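Local atomic coordinates of nitrophorin Cim l NP (Cimex lectularius, PDB entry 1SI6), a protein that carries nitric oxide on a heme iron and delivers it to the victim while the insect feeds, causing vasodilation. Residues A[49-54]-A[80-85]; A[218-223]-A[259-264]; A[97-102]-A[121-126]. All blocks are in the same frame, centred on the assembly; numbering follows the deposited sequence. Where two conformers were deposited one is given.

Contact 1: A[49-54]-A[80-85]; sequences FQTDKP and ITETMG. With HEM (protoporphyrin IX containing Fe), chain C; CMO (carbon monoxide), chain B.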
loop_
_atom_site.group_PDB
_atom_site.type_symbol
_atom_site.label_atom_id
_atom_site.label_comp_id
_atom_site.label_asym_id
_atom_site.label_seq_id
_atom_site.Cartn_x
_atom_site.Cartn_y
_atom_site.Cartn_z
ATOM N N PHE A 49 -11.915 0.281 11.950
ATOM C CA PHE A 49 -12.695 0.232 10.706
ATOM C C PHE A 49 -13.914 -0.717 10.760
ATOM O O PHE A 49 -15.019 -0.317 10.399
ATOM C CB PHE A 49 -11.846 -0.182 9.503
ATOM C CG PHE A 49 -10.651 0.707 9.248
ATOM C CD1 PHE A 49 -9.378 0.209 9.371
ATOM C CD2 PHE A 49 -10.804 2.027 8.865
ATOM C CE1 PHE A 49 -8.282 1.038 9.132
ATOM C CE2 PHE A 49 -9.694 2.858 8.589
ATOM C CZ PHE A 49 -8.440 2.342 8.732
ATOM N N GLN A 50 -13.697 -1.963 11.178
ATOM C CA GLN A 50 -14.681 -3.040 10.966
ATOM C C GLN A 50 -15.985 -2.758 11.699
ATOM O O GLN A 50 -17.073 -2.920 11.133
ATOM C CB GLN A 50 -14.098 -4.384 11.411
ATOM C CG GLN A 50 -15.042 -5.594 11.326
ATOM C CD GLN A 50 -14.309 -6.927 11.544
ATOM O OE1 GLN A 50 -14.941 -7.978 11.672
ATOM N NE2 GLN A 50 -12.988 -6.881 11.591
ATOM N N THR A 51 -15.843 -2.325 12.945
ATOM C CA THR A 51 -16.969 -1.987 13.809
ATOM C C THR A 51 -17.621 -0.703 13.340
ATOM O O THR A 51 -18.863 -0.611 13.240
ATOM C CB THR A 51 -16.472 -1.765 15.240
ATOM O OG1 THR A 51 -15.817 -2.939 15.725
ATOM C CG2 THR A 51 -17.643 -1.557 16.212
ATOM N N ASP A 52 -16.767 0.294 13.100
ATOM C CA ASP A 52 -17.179 1.576 12.548
ATOM C C ASP A 52 -18.050 2.411 13.510
ATOM O O ASP A 52 -19.179 2.735 13.190
ATOM C CB ASP A 52 -17.898 1.347 11.219
ATOM C CG ASP A 52 -18.139 2.604 10.474
ATOM O OD1 ASP A 52 -18.961 2.581 9.531
ATOM O OD2 ASP A 52 -17.568 3.678 10.761
ATOM N N LYS A 53 -17.492 2.808 14.651
ATOM C CA LYS A 53 -18.178 3.723 15.581
ATOM C C LYS A 53 -18.414 5.172 15.086
ATOM O O LYS A 53 -19.343 5.840 15.564
ATOM C CB LYS A 53 -17.431 3.745 16.920
ATOM C CG LYS A 53 -17.488 2.411 17.668
ATOM C CD LYS A 53 -18.926 2.057 18.108
ATOM C CE LYS A 53 -18.947 0.975 19.183
ATOM N NZ LYS A 53 -18.989 -0.395 18.588
ATOM N N PRO A 54 -17.592 5.686 14.165
ATOM C CA PRO A 54 -17.898 6.967 13.519
ATOM C C PRO A 54 -18.847 6.869 12.314
ATOM O O PRO A 54 -19.157 7.895 11.711
ATOM C CB PRO A 54 -16.515 7.491 13.099
ATOM C CG PRO A 54 -15.590 6.309 13.113
ATOM C CD PRO A 54 -16.283 5.150 13.733
ATOM N N ILE A 80 -12.067 -5.428 5.457
ATOM C CA ILE A 80 -11.736 -4.567 6.568
ATOM C C ILE A 80 -11.586 -5.335 7.883
ATOM O O ILE A 80 -12.324 -6.323 8.182
ATOM C CB ILE A 80 -12.727 -3.392 6.663
ATOM C CG1 ILE A 80 -14.153 -3.900 6.822
ATOM C CG2 ILE A 80 -12.623 -2.487 5.447
ATOM C CD1 ILE A 80 -15.146 -2.823 7.217
ATOM N N THR A 81 -10.580 -4.948 8.658
ATOM C CA THR A 81 -10.379 -5.456 9.998
ATOM C C THR A 81 -10.427 -4.280 10.952
ATOM O O THR A 81 -10.842 -3.180 10.569
ATOM C CB THR A 81 -9.067 -6.256 10.161
ATOM O OG1 THR A 81 -7.958 -5.340 9.973
ATOM C CG2 THR A 81 -8.885 -7.309 9.093
ATOM N N GLU A 82 -10.056 -4.469 12.200
ATOM C CA GLU A 82 -10.041 -3.307 13.086
ATOM C C GLU A 82 -8.920 -2.321 12.757
ATOM O O GLU A 82 -9.002 -1.150 13.134
ATOM C CB GLU A 82 -9.931 -3.701 14.566
ATOM C CG GLU A 82 -11.164 -4.358 15.213
ATOM C CD GLU A 82 -12.480 -3.765 14.799
ATOM O OE1 GLU A 82 -12.618 -2.517 14.781
ATOM O OE2 GLU A 82 -13.392 -4.572 14.487
ATOM N N THR A 83 -7.886 -2.774 12.036
ATOM C CA THR A 83 -6.739 -1.910 11.772
ATOM C C THR A 83 -6.309 -1.732 10.336
ATOM O O THR A 83 -5.481 -0.853 10.046
ATOM C CB THR A 83 -5.495 -2.394 12.570
ATOM O OG1 THR A 83 -5.095 -3.679 12.102
ATOM C CG2 THR A 83 -5.771 -2.522 14.076
ATOM N N MET A 84 -6.899 -2.511 9.435
ATOM C CA MET A 84 -6.556 -2.505 8.021
ATOM C C MET A 84 -7.800 -2.490 7.131
ATOM O O MET A 84 -8.838 -3.027 7.508
ATOM C CB MET A 84 -5.743 -3.730 7.608
ATOM C CG MET A 84 -4.452 -3.933 8.349
ATOM S SD MET A 84 -3.610 -5.392 7.850
ATOM C CE MET A 84 -4.398 -6.506 8.935
ATOM N N GLY A 85 -7.643 -1.939 5.950
ATOM C CA GLY A 85 -8.617 -1.968 4.875
ATOM C C GLY A 85 -7.888 -2.195 3.566
ATOM O O GLY A 85 -6.866 -1.586 3.321
HETATM C CHA HEM C . -15.035 0.781 2.834
HETATM C CHB HEM C . -11.217 3.676 1.858
HETATM C CHC HEM C . -11.563 5.481 6.364
HETATM C CHD HEM C . -14.956 2.287 7.469
HETATM C C1A HEM C . -14.028 1.443 2.162
HETATM C C2A HEM C . -13.665 1.284 0.758
HETATM C C3A HEM C . -12.596 2.064 0.491
HETATM C C4A HEM C . -12.284 2.744 1.704
HETATM C CMA HEM C . -11.851 2.268 -0.829
HETATM C CAA HEM C . -14.444 0.379 -0.233
HETATM C CBA HEM C . -15.459 1.331 -0.899
HETATM C CGA HEM C . -16.357 0.646 -1.934
HETATM O O1A HEM C . -17.305 -0.001 -1.493
HETATM O O2A HEM C . -16.090 0.762 -3.140
HETATM C C1B HEM C . -11.028 4.419 2.996
HETATM C C2B HEM C . -10.002 5.410 3.140
HETATM C C3B HEM C . -10.103 5.909 4.378
HETATM C C4B HEM C . -11.147 5.254 5.089
HETATM C CMB HEM C . -9.098 5.727 1.956
HETATM C CAB HEM C . -9.199 6.966 4.995
HETATM C CBB HEM C . -9.493 8.244 4.951
HETATM C C1C HEM C . -12.461 4.775 7.122
HETATM C C2C HEM C . -12.784 4.900 8.519
HETATM C C3C HEM C . -13.711 4.012 8.793
HETATM C C4C HEM C . -14.035 3.301 7.603
HETATM C CMC HEM C . -12.143 5.864 9.510
HETATM C CAC HEM C . -14.307 3.822 10.167
HETATM C CBC HEM C . -13.812 3.057 11.101
HETATM C C1D HEM C . -15.269 1.593 6.330
HETATM C C2D HEM C . -16.223 0.499 6.299
HETATM C C3D HEM C . -16.269 0.033 4.892
HETATM C C4D HEM C . -15.337 0.852 4.153
HETATM C CMD HEM C . -17.061 -0.075 7.459
HETATM C CAD HEM C . -17.147 -1.115 4.380
HETATM C CBD HEM C . -18.602 -0.672 4.493
HETATM C CGD HEM C . -19.463 -1.642 3.708
HETATM O O1D HEM C . -20.712 -1.378 3.739
HETATM O O2D HEM C . -18.889 -2.624 3.106
HETATM N NA HEM C . -13.142 2.366 2.733
HETATM N NB HEM C . -11.667 4.341 4.217
HETATM N NC HEM C . -13.271 3.806 6.608
HETATM N ND HEM C . -14.800 1.776 5.038
HETATM FE FE HEM C . -13.185 3.019 4.646
HETATM C C CMO B . -12.060 1.691 5.242
HETATM O O CMO B . -11.203 0.931 5.460
#
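Phe49 and Ile80 form the apolar part of this contact, their CB atoms 4.4 Å apart, and line the ligand side of the heme. The Phe49 ring stands with its edge to the backbone of the facing turn: Phe49 CD1 lies 3.7 Å from Met84 N and Phe49 CE1 3.5 Å from Thr83 O. One ring face is turned to the carbon monoxide, and Phe49 CD2 is 3.6 Å from its O atom. From Ile80, CG2 approaches the same oxygen while CD1 packs 3.4 Å from heme CMD.

The polar links lie further out. Two backbone bonds are weak: Phe49 N to Glu82 O at 3.5 Å, and Gln50 N to Thr81 O at 3.2 Å with an angle of only 124°. Glu82 leaves its CA away from residues 49-54, but a bend at chi2 (-40°) brings its carboxylate back. Glu82 OE2 accepts from Thr51 OG1 at 3.2 Å, the hydroxyl standing 37° out of the carboxylate plane. Within the turn Thr81 OG1 accepts from Thr83 N, an ST turn, and from Met84 N, an ST motif.

Residues 80-85 connect the antiparallel strands 73-80 and 84-91, and Thr83 and Gly85 bond by backbone to Gly46 and Val44, respectively. Residues 49-54 lead from strand 39-46 toward helix 57-69, which carries the heme ligand Cys60.

Contact 2: A[218-223]-A[259-264]; sequences VTFKPT and SYNSLT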
loop_
_atom_site.group_PDB
_atom_site.type_symbol
_atom_site.label_atom_id
_atom_site.label_comp_id
_atom_site.label_asym_id
_atom_site.label_seq_id
_atom_site.Cartn_x
_atom_site.Cartn_y
_atom_site.Cartn_z
ATOM N N VAL A 218 12.731 6.147 -4.585
ATOM C CA VAL A 218 12.073 7.172 -3.766
ATOM C C VAL A 218 12.790 8.510 -3.986
ATOM O O VAL A 218 13.963 8.605 -3.722
ATOM C CB VAL A 218 12.134 6.814 -2.285
ATOM C CG1 VAL A 218 11.644 7.970 -1.408
ATOM C CG2 VAL A 218 11.251 5.594 -2.050
ATOM N N THR A 219 12.071 9.520 -4.441
ATOM C CA THR A 219 12.585 10.877 -4.653
ATOM C C THR A 219 11.896 11.894 -3.791
ATOM O O THR A 219 12.246 13.084 -3.850
ATOM C CB THR A 219 12.385 11.302 -6.122
ATOM O OG1 THR A 219 10.983 11.337 -6.427
ATOM C CG2 THR A 219 13.012 10.271 -7.018
ATOM N N PHE A 220 10.929 11.444 -2.988
ATOM C CA PHE A 220 10.128 12.309 -2.158
ATOM C C PHE A 220 10.632 12.281 -0.699
ATOM O O PHE A 220 11.181 11.296 -0.240
ATOM C CB PHE A 220 8.642 11.990 -2.255
ATOM C CG PHE A 220 8.293 10.521 -2.121
ATOM C CD1 PHE A 220 7.875 10.059 -0.905
ATOM C CD2 PHE A 220 8.300 9.637 -3.218
ATOM C CE1 PHE A 220 7.566 8.731 -0.726
ATOM C CE2 PHE A 220 7.953 8.304 -3.037
ATOM C CZ PHE A 220 7.550 7.871 -1.780
ATOM N N LYS A 221 10.346 13.356 0.040
ATOM C CA LYS A 221 10.714 13.442 1.444
ATOM C C LYS A 221 9.881 12.489 2.293
ATOM O O LYS A 221 8.827 12.033 1.885
ATOM C CB LYS A 221 10.621 14.882 1.956
ATOM C CG LYS A 221 11.581 15.823 1.271
ATOM C CD LYS A 221 11.220 17.277 1.613
ATOM C CE LYS A 221 12.372 18.299 1.524
ATOM N NZ LYS A 221 13.572 17.947 0.769
ATOM N N PRO A 222 10.371 12.172 3.482
ATOM C CA PRO A 222 9.627 11.329 4.402
ATOM C C PRO A 222 8.182 11.764 4.558
ATOM O O PRO A 222 7.893 12.934 4.578
ATOM C CB PRO A 222 10.406 11.486 5.718
ATOM C CG PRO A 222 11.867 11.666 5.237
ATOM C CD PRO A 222 11.727 12.509 4.006
ATOM N N THR A 223 7.309 10.772 4.628
ATOM C CA THR A 223 5.867 10.997 4.683
ATOM C C THR A 223 5.310 11.056 6.098
ATOM O O THR A 223 4.083 11.175 6.294
ATOM C CB THR A 223 5.153 9.895 3.905
ATOM O OG1 THR A 223 5.500 8.603 4.504
ATOM C CG2 THR A 223 5.534 9.959 2.448
ATOM N N SER A 259 5.647 5.979 -11.845
ATOM C CA SER A 259 5.772 7.063 -10.906
ATOM C C SER A 259 5.497 6.506 -9.508
ATOM O O SER A 259 4.889 5.466 -9.360
ATOM C CB SER A 259 4.874 8.241 -11.289
ATOM O OG SER A 259 3.509 8.044 -11.027
ATOM N N TYR A 260 6.088 7.165 -8.531
ATOM C CA TYR A 260 5.987 6.805 -7.130
ATOM C C TYR A 260 6.161 8.097 -6.383
ATOM O O TYR A 260 7.204 8.734 -6.451
ATOM C CB TYR A 260 7.096 5.822 -6.799
ATOM C CG TYR A 260 7.073 5.133 -5.424
ATOM C CD1 TYR A 260 5.923 4.737 -4.796
ATOM C CD2 TYR A 260 8.269 4.892 -4.791
ATOM C CE1 TYR A 260 5.940 4.054 -3.560
ATOM C CE2 TYR A 260 8.330 4.230 -3.587
ATOM C CZ TYR A 260 7.158 3.805 -2.933
ATOM O OH TYR A 260 7.196 3.175 -1.709
ATOM N N ASN A 261 5.131 8.516 -5.681
ATOM C CA ASN A 261 5.204 9.775 -4.975
ATOM C C ASN A 261 4.242 9.849 -3.846
ATOM O O ASN A 261 3.194 9.195 -3.812
ATOM C CB ASN A 261 4.933 10.944 -5.929
ATOM C CG ASN A 261 6.029 11.974 -5.925
ATOM O OD1 ASN A 261 6.367 12.579 -4.875
ATOM N ND2 ASN A 261 6.610 12.195 -7.106
ATOM N N SER A 262 4.638 10.642 -2.873
ATOM C CA SER A 262 3.760 11.003 -1.812
ATOM C C SER A 262 2.776 12.082 -2.351
ATOM O O SER A 262 3.112 12.756 -3.300
ATOM C CB SER A 262 4.521 11.553 -0.638
ATOM O OG SER A 262 5.353 12.614 -1.045
ATOM N N LEU A 263 1.614 12.163 -1.723
ATOM C CA LEU A 263 0.586 13.180 -2.104
ATOM C C LEU A 263 0.484 14.188 -0.995
ATOM O O LEU A 263 -0.334 14.072 -0.062
ATOM C CB LEU A 263 -0.744 12.481 -2.370
ATOM C CG LEU A 263 -0.745 11.414 -3.497
ATOM C CD1 LEU A 263 -2.140 10.799 -3.716
ATOM C CD2 LEU A 263 -0.170 11.904 -4.826
ATOM N N THR A 264 1.345 15.207 -1.112
ATOM C CA THR A 264 1.512 16.208 -0.058
ATOM C C THR A 264 0.306 17.119 0.078
ATOM O O THR A 264 0.062 17.596 1.178
ATOM C CB THR A 264 2.826 17.002 -0.234
ATOM O OG1 THR A 264 2.883 17.595 -1.524
ATOM C CG2 THR A 264 4.039 16.013 -0.199
HETATM O O HOH W 1 9.822 8.626 -6.059
HETATM O O HOH W 2 9.169 13.547 -5.895
HETATM O O HOH W 3 6.838 13.602 0.773
#
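Strand 255-262 is an outermost strand of the six-stranded sheet of this DNase I-like (endonuclease/exonuclease/phosphatase family) domain, and the loop of residues 218-223 covers its end by inserting Phe220 beside Tyr260 and Ser262. The two rings form a T-shaped pair. The edge of Phe220 points at the face of Tyr260, with planes at 81° and centroids 5.3 Å apart; Phe220 CE2 is the leading atom, 3.8 Å from Tyr260 CD2 and displaced toward the rim of the tyrosine. Phe220 CG sits between its own backbone N and carbonyl carbon (chi1 48°), which sets the ring against the backbone of Asn261 and Ser262.

Both faces of Phe220 are occupied. Ser262 N lies over the centre of one, 3.7 Å from Phe220 CG, while Val218 CG1 lies over the centre of the other. The second methyl of Val218 reaches the tyrosine, CG2 coming 3.6 Å from Tyr260 CE2, so one valine touches both rings. Further along, Thr223 CG2 meets Ser262 CB at 3.6 Å. Beyond the two segments, the Trp241 ring also meets Phe220, and Glu215 and Ala245 bind the Tyr260 hydroxyl.

Water replaces direct hydrogen bonds between the segments. One molecule accepts from Thr219 N at 2.9 Å and donates to Tyr260 O at 2.6 Å; another donates to Lys221 O at 2.8 Å and bonds to Ser262 OG.

The direct contact is therefore ring and methyl packing, and waters bridge polar atoms of the two segments. Ser262 N is the exception: it is buried with no hydrogen-bond partner in the model, and the face of Phe220, which lies over it, may compensate in part.

Contact 3: A[97-102]-A[121-126]; sequences QNTLKN and SFTIYN
Leu100 lies along the end of strand 116-124, touching three successive residues of it. Leu100 CB starts 4.1 Å from Thr123 O, leaving CA in a direction that leads off from the strand. CG stands anti to the backbone N (chi1 179°), and the chi2 turn then brings CD1 back toward the strand, where this methyl does most of the touching. Leu100 CD1 comes 3.2 Å from Thr123 O, 3.7 Å from Phe122 CB and 4.2 Å from Ile124 CG2, and meets the Phe122 ring obliquely.

The backbone beneath is held by one conventional bond, Thr123 N to Leu100 O, at 2.9 Å and 155°. A CA-H...O contact runs the other way from Leu100 CA to Thr123 O, 3.4 Å long and nearly straight at 172°. Thr123 O thus accepts the CA-H of Leu100 and is also in close contact with its CD1. Asn102 CA makes a similar contact to Ser121 O at 3.5 Å. The touching parts run roughly antiparallel and continue the pairing of strand 103-108 with 116-124, where Ser121 bonds by backbone to Glu103.

Several polar side-chain atoms find partners outside the two segments. Asn102 OD1 is 3.4 Å from Ser121 O, two acceptors that cannot bond, while its ND2 is held by Leu76 O. Arg128 NH1 donates to both Thr123 OG1 and Lys101 O, bridging the two segments from the adjacent strand. The chemistry is thus one backbone hydrogen bond, supplemented by weak C-H...O contacts and apolar packing, with Arg128 linking the two segments by its NH1.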
loop_
_atom_site.group_PDB
_atom_site.type_symbol
_atom_site.label_atom_id
_atom_site.label_comp_id
_atom_site.label_asym_id
_atom_site.label_seq_id
_atom_site.Cartn_x
_atom_site.Cartn_y
_atom_site.Cartn_z
ATOM N N GLN A 97 -15.885 -14.369 -15.431
ATOM C CA GLN A 97 -16.270 -15.084 -14.212
ATOM C C GLN A 97 -15.755 -16.515 -14.114
ATOM O O GLN A 97 -15.509 -16.999 -13.011
ATOM C CB GLN A 97 -17.805 -15.098 -14.038
ATOM C CG GLN A 97 -18.298 -15.134 -12.576
ATOM C CD GLN A 97 -19.653 -15.860 -12.385
ATOM O OE1 GLN A 97 -19.719 -16.903 -11.708
ATOM N NE2 GLN A 97 -20.720 -15.327 -12.993
ATOM N N ASN A 98 -15.621 -17.201 -15.248
ATOM C CA ASN A 98 -15.105 -18.577 -15.268
ATOM C C ASN A 98 -13.645 -18.751 -14.912
ATOM O O ASN A 98 -13.230 -19.866 -14.606
ATOM C CB ASN A 98 -15.269 -19.207 -16.656
ATOM C CG ASN A 98 -16.711 -19.368 -17.047
ATOM O OD1 ASN A 98 -17.560 -19.651 -16.208
ATOM N ND2 ASN A 98 -17.002 -19.160 -18.317
ATOM N N THR A 99 -12.849 -17.694 -15.023
ATOM C CA THR A 99 -11.407 -17.798 -14.764
ATOM C C THR A 99 -10.909 -16.822 -13.703
ATOM O O THR A 99 -9.744 -16.870 -13.366
ATOM C CB THR A 99 -10.631 -17.565 -16.060
ATOM O OG1 THR A 99 -9.252 -17.945 -15.904
ATOM C CG2 THR A 99 -10.612 -16.080 -16.498
ATOM N N LEU A 100 -11.791 -15.980 -13.178
ATOM C CA LEU A 100 -11.330 -14.872 -12.329
ATOM C C LEU A 100 -10.804 -15.397 -11.006
ATOM O O LEU A 100 -9.821 -14.878 -10.450
ATOM C CB LEU A 100 -12.488 -13.889 -12.108
ATOM C CG LEU A 100 -12.217 -12.660 -11.214
ATOM C CD1 LEU A 100 -11.159 -11.832 -11.856
ATOM C CD2 LEU A 100 -13.456 -11.863 -10.974
ATOM N N LYS A 101 -11.452 -16.395 -10.446
ATOM C CA LYS A 101 -10.994 -17.020 -9.207
ATOM C C LYS A 101 -10.607 -15.965 -8.157
ATOM O O LYS A 101 -9.481 -15.948 -7.635
ATOM C CB LYS A 101 -9.827 -17.963 -9.468
ATOM C CG LYS A 101 -10.161 -19.146 -10.404
ATOM C CD LYS A 101 -11.117 -20.100 -9.777
ATOM C CE LYS A 101 -11.722 -21.022 -10.865
ATOM N NZ LYS A 101 -12.893 -21.797 -10.372
ATOM N N ASN A 102 -11.576 -15.119 -7.844
ATOM C CA ASN A 102 -11.365 -14.028 -6.875
ATOM C C ASN A 102 -11.240 -14.633 -5.483
ATOM O O ASN A 102 -12.141 -15.371 -5.040
ATOM C CB ASN A 102 -12.530 -13.027 -6.971
ATOM C CG ASN A 102 -12.311 -11.766 -6.139
ATOM O OD1 ASN A 102 -11.183 -11.458 -5.694
ATOM N ND2 ASN A 102 -13.397 -11.043 -5.899
ATOM N N SER A 121 -6.462 -11.741 -4.409
ATOM C CA SER A 121 -5.924 -12.216 -5.656
ATOM C C SER A 121 -7.053 -12.459 -6.673
ATOM O O SER A 121 -8.149 -12.747 -6.309
ATOM C CB SER A 121 -5.119 -13.512 -5.478
ATOM O OG SER A 121 -4.057 -13.301 -4.519
ATOM N N PHE A 122 -6.704 -12.303 -7.904
ATOM C CA PHE A 122 -7.626 -12.600 -9.040
ATOM C C PHE A 122 -6.885 -12.765 -10.334
ATOM O O PHE A 122 -5.763 -12.345 -10.495
ATOM C CB PHE A 122 -8.624 -11.456 -9.156
ATOM C CG PHE A 122 -8.010 -10.135 -9.549
ATOM C CD1 PHE A 122 -7.980 -9.747 -10.876
ATOM C CD2 PHE A 122 -7.488 -9.261 -8.583
ATOM C CE1 PHE A 122 -7.419 -8.588 -11.256
ATOM C CE2 PHE A 122 -6.947 -8.068 -8.948
ATOM C CZ PHE A 122 -6.891 -7.710 -10.268
ATOM N N THR A 123 -7.534 -13.411 -11.312
ATOM C CA THR A 123 -6.887 -13.643 -12.577
ATOM C C THR A 123 -7.646 -12.960 -13.712
ATOM O O THR A 123 -8.867 -13.032 -13.748
ATOM C CB THR A 123 -6.877 -15.181 -12.820
ATOM O OG1 THR A 123 -6.097 -15.815 -11.802
ATOM C CG2 THR A 123 -6.187 -15.586 -14.140
ATOM N N ILE A 124 -6.932 -12.227 -14.559
ATOM C CA ILE A 124 -7.475 -11.721 -15.817
ATOM C C ILE A 124 -6.473 -12.045 -16.924
ATOM O O ILE A 124 -5.266 -11.905 -16.730
ATOM C CB ILE A 124 -7.788 -10.183 -15.757
ATOM C CG1 ILE A 124 -6.590 -9.363 -15.247
ATOM C CG2 ILE A 124 -8.994 -9.971 -14.900
ATOM C CD1 ILE A 124 -6.743 -7.825 -15.431
ATOM N N TYR A 125 -6.979 -12.477 -18.094
ATOM C CA TYR A 125 -6.110 -12.843 -19.208
ATOM C C TYR A 125 -5.150 -13.967 -18.825
ATOM O O TYR A 125 -3.994 -13.995 -19.264
ATOM C CB TYR A 125 -5.411 -11.615 -19.794
ATOM C CG TYR A 125 -6.401 -10.517 -20.149
ATOM C CD1 TYR A 125 -6.433 -9.310 -19.481
ATOM C CD2 TYR A 125 -7.329 -10.693 -21.199
ATOM C CE1 TYR A 125 -7.339 -8.319 -19.799
ATOM C CE2 TYR A 125 -8.245 -9.716 -21.526
ATOM C CZ TYR A 125 -8.270 -8.531 -20.826
ATOM O OH TYR A 125 -9.172 -7.539 -21.167
ATOM N N ASN A 126 -5.643 -14.874 -17.989
ATOM C CA ASN A 126 -4.883 -16.027 -17.479
ATOM C C ASN A 126 -3.579 -15.625 -16.734
ATOM O O ASN A 126 -2.625 -16.406 -16.632
ATOM C CB ASN A 126 -4.601 -17.057 -18.613
ATOM C CG ASN A 126 -4.127 -18.406 -18.092
ATOM O OD1 ASN A 126 -4.655 -18.922 -17.109
ATOM N ND2 ASN A 126 -3.119 -18.989 -18.755
#

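Following the chain from the N terminus, contact 1 comes first: it closes the loop that holds helix 57-69 and strand 73-80, bringing residues after strand 39-46 back against the 80-85 turn at the heme. Contact 3 follows, closing a shorter loop around strand 103-108 and the start of strand 116-124 of the five-stranded sheet. Contact 2 comes last and encloses strand 243-248 and the first half of strand 255-262. The three loops run in series; none nests or crosses. Contacts 1 and 2 both reach the six-stranded sheet, their centres about 26 Å apart, whereas contacts 2 and 3 lie on opposite sides of the chain's centre, about 32 Å between centres.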